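Local structure of transcriptional regulator (Vibrio vulnificus, 4IVN) at the interface of chains A and B. The protein represses transcription of the nan operon for sialic acid catabolism and binds the pathway intermediate ManNAc-6P through its SIS (sugar isomerase-like) domain. Residues are numbered along the deposited sequence; one frame, centred on the assembly and turned at random. Chains: chain A/B, Transcriptional regulator.

Contact 1: the interface of chains A and B. Residues chain A 97-98, 101-102, 105, 237, 241; chain B 101, 105, 241, 245.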
ATOM      1  N   SER A  97      -5.941  -1.072 -15.736  1.00 40.76           N
ATOM      2  CA  SER A  97      -5.591  -1.322 -14.346  1.00 41.24           C
ATOM      3  C   SER A  97      -5.924  -0.064 -13.562  1.00 40.75           C
ATOM      4  O   SER A  97      -6.498  -0.129 -12.462  1.00 40.30           O
ATOM      5  CB  SER A  97      -4.101  -1.668 -14.196  1.00 42.57           C
ATOM      6  OG  SER A  97      -3.757  -2.810 -15.000  1.00 45.48           O
ATOM      7  N   ALA A  98      -5.608   1.104 -14.151  1.00 42.05           N
ATOM      8  CA  ALA A  98      -5.950   2.424 -13.543  1.00 41.79           C
ATOM      9  C   ALA A  98      -7.454   2.616 -13.418  1.00 45.61           C
ATOM     10  O   ALA A  98      -7.971   3.056 -12.340  1.00 41.70           O
ATOM     11  CB  ALA A  98      -5.358   3.563 -14.364  1.00 44.11           C
ATOM     12  N   ALA A 101      -9.029   0.712 -10.461  1.00 41.18           N
ATOM     13  CA  ALA A 101      -8.688   1.327  -9.193  1.00 37.26           C
ATOM     14  C   ALA A 101      -9.504   2.604  -9.028  1.00 40.05           C
ATOM     15  O   ALA A 101      -9.989   2.879  -7.923  1.00 41.58           O
ATOM     16  CB  ALA A 101      -7.168   1.577  -9.115  1.00 42.54           C
ATOM     17  N   VAL A 102      -9.712   3.364 -10.118  1.00 36.65           N
ATOM     18  CA  VAL A 102     -10.617   4.536 -10.054  1.00 39.26           C
ATOM     19  C   VAL A 102     -11.993   4.174  -9.599  1.00 40.19           C
ATOM     20  O   VAL A 102     -12.531   4.828  -8.679  1.00 37.37           O
ATOM     21  CB  VAL A 102     -10.690   5.333 -11.370  1.00 39.32           C
ATOM     22  CG1 VAL A 102     -11.806   6.378 -11.328  1.00 37.65           C
ATOM     23  CG2 VAL A 102      -9.342   6.039 -11.566  1.00 37.59           C
ATOM     24  N   LEU A 105     -12.133   3.247  -5.889  1.00 37.01           N
ATOM     25  CA  LEU A 105     -12.056   4.425  -5.022  1.00 34.88           C
ATOM     26  C   LEU A 105     -13.389   5.094  -4.979  1.00 38.10           C
ATOM     27  O   LEU A 105     -13.894   5.432  -3.926  1.00 37.80           O
ATOM     28  CB  LEU A 105     -10.977   5.380  -5.526  1.00 37.21           C
ATOM     29  CG  LEU A 105      -9.539   4.889  -5.239  1.00 34.89           C
ATOM     30  CD1 LEU A 105      -8.591   5.688  -6.125  1.00 35.96           C
ATOM     31  CD2 LEU A 105      -9.223   5.170  -3.772  1.00 34.19           C
ATOM     32  N   PHE A 237      -5.320  -4.948  -6.778  1.00 29.62           N
ATOM     33  CA  PHE A 237      -5.096  -3.554  -6.410  1.00 30.21           C
ATOM     34  C   PHE A 237      -6.456  -2.823  -6.253  1.00 32.94           C
ATOM     35  O   PHE A 237      -6.601  -1.977  -5.420  1.00 34.81           O
ATOM     36  CB  PHE A 237      -4.200  -2.927  -7.477  1.00 33.29           C
ATOM     37  CG  PHE A 237      -3.943  -1.463  -7.306  1.00 31.86           C
ATOM     38  CD1 PHE A 237      -3.482  -0.922  -6.094  1.00 31.99           C
ATOM     39  CD2 PHE A 237      -4.196  -0.582  -8.391  1.00 31.38           C
ATOM     40  CE1 PHE A 237      -3.203   0.447  -5.978  1.00 32.26           C
ATOM     41  CE2 PHE A 237      -3.904   0.776  -8.251  1.00 31.62           C
ATOM     42  CZ  PHE A 237      -3.439   1.288  -7.076  1.00 35.02           C
ATOM     43  N   VAL A 241      -6.868  -0.726  -2.910  1.00 37.05           N
ATOM     44  CA  VAL A 241      -6.869   0.715  -3.050  1.00 36.73           C
ATOM     45  C   VAL A 241      -7.998   1.286  -2.205  1.00 35.06           C
ATOM     46  O   VAL A 241      -7.843   2.326  -1.574  1.00 35.63           O
ATOM     47  CB  VAL A 241      -6.873   1.180  -4.526  1.00 37.45           C
ATOM     48  CG1 VAL A 241      -8.275   1.107  -5.109  1.00 33.85           C
ATOM     49  CG2 VAL A 241      -6.351   2.626  -4.597  1.00 37.65           C
TER
ATOM     50  N   ALA B 101      -6.974  11.014  -5.005  1.00 43.43           N
ATOM     51  CA  ALA B 101      -6.336   9.730  -5.396  1.00 38.76           C
ATOM     52  C   ALA B 101      -6.771   9.300  -6.837  1.00 38.90           C
ATOM     53  O   ALA B 101      -5.993   8.770  -7.623  1.00 40.06           O
ATOM     54  CB  ALA B 101      -6.669   8.667  -4.367  1.00 37.53           C
ATOM     55  N   LEU B 105      -4.121   8.675  -9.878  1.00 39.71           N
ATOM     56  CA  LEU B 105      -4.186   7.504 -10.758  1.00 37.68           C
ATOM     57  C   LEU B 105      -4.289   7.881 -12.227  1.00 40.18           C
ATOM     58  O   LEU B 105      -3.611   7.341 -13.096  1.00 38.88           O
ATOM     59  CB  LEU B 105      -5.404   6.693 -10.414  1.00 35.21           C
ATOM     60  CG  LEU B 105      -5.313   5.877  -9.116  1.00 33.43           C
ATOM     61  CD1 LEU B 105      -6.716   5.310  -8.802  1.00 34.24           C
ATOM     62  CD2 LEU B 105      -4.237   4.802  -9.152  1.00 35.86           C
ATOM     63  N   VAL B 241      -0.497   6.182  -4.106  1.00 32.42           N
ATOM     64  CA  VAL B 241      -1.458   5.475  -4.978  1.00 33.59           C
ATOM     65  C   VAL B 241      -0.933   5.341  -6.404  1.00 36.79           C
ATOM     66  O   VAL B 241      -1.067   4.273  -7.037  1.00 33.30           O
ATOM     67  CB  VAL B 241      -2.911   6.087  -4.918  1.00 35.23           C
ATOM     68  CG1 VAL B 241      -3.125   7.337  -5.806  1.00 35.39           C
ATOM     69  CG2 VAL B 241      -3.919   5.037  -5.337  1.00 40.73           C
ATOM     70  N   LEU B 245      -0.026   1.987  -8.284  1.00 30.85           N
ATOM     71  CA  LEU B 245      -0.454   1.715  -9.653  1.00 32.43           C
ATOM     72  C   LEU B 245       0.717   1.229 -10.560  1.00 34.89           C
ATOM     73  O   LEU B 245       0.512   0.278 -11.322  1.00 33.79           O
ATOM     74  CB  LEU B 245      -1.166   2.938 -10.305  1.00 33.36           C
ATOM     75  CG  LEU B 245      -1.530   2.702 -11.771  1.00 36.13           C
ATOM     76  CD1 LEU B 245      -2.635   1.590 -11.955  1.00 35.71           C
ATOM     77  CD2 LEU B 245      -1.986   4.014 -12.372  1.00 37.96           C
TER
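A:Leu105 and B:Leu105 meet tip to tip, CD1 of A:Leu105 lying 3.3 Å from CD1 of B:Leu105, closer than usual van der Waals contact. This is the tight centre of an apolar patch where helices 93-111 and 237-257 of one chain face the same pair in the other. In both leucines CG stands anti to the carbonyl carbon (chi1 -74° in each), and CD1 is the branch that makes the contact. The CD1 methyl of B:Leu105 also reaches the CB methyl of A:Ala101 at 3.8 Å, while its side chain slides past A:Val102 in the opposite direction, touching CG2; the methyl so lies against helix 93-111 of chain A. The other branch, CD2 of B:Leu105, faces the rim of the A:Phe237 ring, 4.1 Å from CE2. A second like-with-like pair lies beside the leucines: A:Val241 and B:Val241 cross obliquely, CG2 to CG2 at 3.5 Å, each with that methyl anti to the backbone N.

Contacts beside this centre are longer, at ordinary van der Waals distance. The side chains of A:Phe237 and B:Leu245 cross at about a right angle, the ring turning its rim to the backbone of B:Leu245: CE2 lies 3.8 Å from CA of B:Leu245, and CZ lies 3.7 Å from its backbone N. B:Leu245 in turn lays CD1 along helix 93-111, 3.8 Å from CA of A:Ala98, with CD2 3.9 Å from CB of that alanine. With no polar atom of one chain within bonding reach of the other here, the patch relies on shape and apolar burial, and it likely helps hold two NanR subunits together as a dimer.

Contact 2: the interface of chains A and B. Residues chain A 105, 148, 241, 244-245, 248; chain B 237, 241, 244.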
ATOM      1  N   LEU A 105     -12.133   3.247  -5.889  1.00 37.01           N
ATOM      2  CA  LEU A 105     -12.056   4.425  -5.022  1.00 34.88           C
ATOM      3  C   LEU A 105     -13.389   5.094  -4.979  1.00 38.10           C
ATOM      4  O   LEU A 105     -13.894   5.432  -3.926  1.00 37.80           O
ATOM      5  CB  LEU A 105     -10.977   5.380  -5.526  1.00 37.21           C
ATOM      6  CG  LEU A 105      -9.539   4.889  -5.239  1.00 34.89           C
ATOM      7  CD1 LEU A 105      -8.591   5.688  -6.125  1.00 35.96           C
ATOM      8  CD2 LEU A 105      -9.223   5.170  -3.772  1.00 34.19           C
ATOM      9  N   ARG A 148       0.887   6.051   8.932  1.00 28.47           N
ATOM     10  CA  ARG A 148       0.189   7.294   8.968  1.00 27.83           C
ATOM     11  C   ARG A 148      -0.080   7.733  10.482  1.00 30.14           C
ATOM     12  O   ARG A 148      -0.056   8.945  10.829  1.00 28.79           O
ATOM     13  CB  ARG A 148      -1.181   7.194   8.222  1.00 28.21           C
ATOM     14  CG  ARG A 148      -1.037   7.099   6.687  1.00 28.77           C
ATOM     15  CD  ARG A 148      -0.380   8.388   6.136  1.00 32.31           C
ATOM     16  NE  ARG A 148      -1.281   9.516   6.344  1.00 29.77           N
ATOM     17  CZ  ARG A 148      -2.404   9.793   5.679  1.00 33.71           C
ATOM     18  NH1 ARG A 148      -2.816   9.064   4.640  1.00 29.18           N
ATOM     19  NH2 ARG A 148      -3.135  10.833   6.083  1.00 32.89           N
ATOM     20  N   VAL A 241      -6.868  -0.726  -2.910  1.00 37.05           N
ATOM     21  CA  VAL A 241      -6.869   0.715  -3.050  1.00 36.73           C
ATOM     22  C   VAL A 241      -7.998   1.286  -2.205  1.00 35.06           C
ATOM     23  O   VAL A 241      -7.843   2.326  -1.574  1.00 35.63           O
ATOM     24  CB  VAL A 241      -6.873   1.180  -4.526  1.00 37.45           C
ATOM     25  CG1 VAL A 241      -8.275   1.107  -5.109  1.00 33.85           C
ATOM     26  CG2 VAL A 241      -6.351   2.626  -4.597  1.00 37.65           C
ATOM     27  N   LEU A 244      -6.863   1.201   1.491  1.00 31.63           N
ATOM     28  CA  LEU A 244      -5.969   2.338   1.751  1.00 31.90           C
ATOM     29  C   LEU A 244      -6.665   3.686   1.823  1.00 32.18           C
ATOM     30  O   LEU A 244      -6.280   4.497   2.658  1.00 32.69           O
ATOM     31  CB  LEU A 244      -4.830   2.380   0.707  1.00 30.85           C
ATOM     32  CG  LEU A 244      -3.899   1.191   0.714  1.00 30.57           C
ATOM     33  CD1 LEU A 244      -3.108   1.141  -0.663  1.00 32.12           C
ATOM     34  CD2 LEU A 244      -2.959   1.108   1.952  1.00 28.12           C
ATOM     35  N   LEU A 245      -7.641   3.959   0.932  1.00 31.23           N
ATOM     36  CA  LEU A 245      -8.488   5.141   1.053  1.00 35.78           C
ATOM     37  C   LEU A 245      -9.165   5.267   2.461  1.00 34.98           C
ATOM     38  O   LEU A 245      -9.142   6.329   3.065  1.00 33.78           O
ATOM     39  CB  LEU A 245      -9.569   5.099   0.002  1.00 31.35           C
ATOM     40  CG  LEU A 245     -10.614   6.226   0.068  1.00 39.57           C
ATOM     41  CD1 LEU A 245      -9.972   7.559  -0.248  1.00 40.82           C
ATOM     42  CD2 LEU A 245     -11.764   5.969  -0.911  1.00 34.43           C
ATOM     43  N   ASP A 248      -6.594   6.536   4.672  1.00 32.34           N
ATOM     44  CA  ASP A 248      -6.334   7.966   4.442  1.00 31.81           C
ATOM     45  C   ASP A 248      -7.400   8.870   5.028  1.00 35.33           C
ATOM     46  O   ASP A 248      -7.053   9.866   5.694  1.00 31.84           O
ATOM     47  CB  ASP A 248      -6.187   8.232   2.933  1.00 35.37           C
ATOM     48  CG  ASP A 248      -5.689   9.612   2.637  1.00 37.81           C
ATOM     49  OD1 ASP A 248      -4.661  10.126   3.212  1.00 34.80           O
ATOM     50  OD2 ASP A 248      -6.267  10.119   1.736  1.00 32.43           O
TER
ATOM     51  N   PHE B 237      -1.382   9.952   0.386  1.00 35.24           N
ATOM     52  CA  PHE B 237      -1.986   8.815  -0.271  1.00 32.65           C
ATOM     53  C   PHE B 237      -1.990   9.076  -1.813  1.00 34.92           C
ATOM     54  O   PHE B 237      -1.743   8.164  -2.590  1.00 33.91           O
ATOM     55  CB  PHE B 237      -3.412   8.627   0.275  1.00 35.59           C
ATOM     56  CG  PHE B 237      -4.160   7.495  -0.383  1.00 34.15           C
ATOM     57  CD1 PHE B 237      -3.542   6.242  -0.569  1.00 33.88           C
ATOM     58  CD2 PHE B 237      -5.489   7.683  -0.857  1.00 36.10           C
ATOM     59  CE1 PHE B 237      -4.220   5.184  -1.203  1.00 36.19           C
ATOM     60  CE2 PHE B 237      -6.187   6.598  -1.459  1.00 33.60           C
ATOM     61  CZ  PHE B 237      -5.541   5.365  -1.652  1.00 35.34           C
ATOM     62  N   VAL B 241      -0.497   6.182  -4.106  1.00 32.42           N
ATOM     63  CA  VAL B 241      -1.458   5.475  -4.978  1.00 33.59           C
ATOM     64  C   VAL B 241      -0.933   5.341  -6.404  1.00 36.79           C
ATOM     65  O   VAL B 241      -1.067   4.273  -7.037  1.00 33.30           O
ATOM     66  CB  VAL B 241      -2.911   6.087  -4.918  1.00 35.23           C
ATOM     67  CG1 VAL B 241      -3.125   7.337  -5.806  1.00 35.39           C
ATOM     68  CG2 VAL B 241      -3.919   5.037  -5.337  1.00 40.73           C
ATOM     69  N   LEU B 244       1.791   2.609  -6.197  1.00 30.83           N
ATOM     70  CA  LEU B 244       1.123   1.318  -6.237  1.00 30.99           C
ATOM     71  C   LEU B 244       0.555   1.010  -7.598  1.00 29.67           C
ATOM     72  O   LEU B 244       0.577  -0.146  -8.003  1.00 32.72           O
ATOM     73  CB  LEU B 244      -0.010   1.247  -5.197  1.00 28.42           C
ATOM     74  CG  LEU B 244       0.604   1.248  -3.766  1.00 29.90           C
ATOM     75  CD1 LEU B 244      -0.551   1.555  -2.797  1.00 30.96           C
ATOM     76  CD2 LEU B 244       1.316   0.008  -3.263  1.00 26.79           C
TER
HETATM   77  O   HOH W   1      -2.666  11.525   2.483  1.00 36.85           O
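Helix 237-257 of the SIS domain, the sugar isomerase-like fold of RpiR-family regulators, packs against its copy from the other subunit, and B:Phe237 at its first turn is inserted against chain A. CG of B:Phe237 is anti to the backbone N (chi1 178°), which points the ring across to A:Leu244, A:Leu245 and A:Asp248 of the partner helix. The backbone carbonyl carbon of A:Leu244 lies over one ring face, offset toward the rim; CB of B:Val241, from the phenylalanine's own chain, backs the opposite face. At the rim, CE1 of B:Phe237 touches CB of A:Leu244 at 3.4 Å, and CE2 lies 3.7 Å from CA of A:Leu245.

The carboxylate of A:Asp248 crosses the root of this side chain, its plane 46° from that of the ring, with CG 3.4 Å from CB of B:Phe237. A:Arg148 fixes the acid from within chain A: NH1 forms a salt bridge and hydrogen bond of 2.6 Å to OD1 of A:Asp248, on the anti side of the carboxylate and near the guanidinium plane. The same OD1 binds a water at 2.5 Å, and the backbone N of B:Phe237 is bonded to that water at 2.9 Å, linking the A carboxylate to the start of the B helix. Next to the ring, A:Leu244 and B:Leu244 reach toward each other tip to tip, CD1 to CD1 at 3.4 Å, a tight pair.

Contact 1 and contact 2 adjoin within one two-fold interface, the centres of their C-alpha atoms about 8 Å apart. Both use helix 237-257 from each chain and share A:Leu105, A:Val241 and B:Val241, so the apolar core runs on from one into the other. A:Leu105 brings helix 93-111 of chain A into both; contact 2 adds helix 137-151 and a polar, water-bridged margin. A:Phe237 with B:Leu245 in contact 1 is the symmetry twin of B:Phe237 with A:Leu245 in contact 2. The seam joins helix 237-257, in the SIS region, and helix 93-111 of the two chains, and may let the ligand-binding halves act as one dimer.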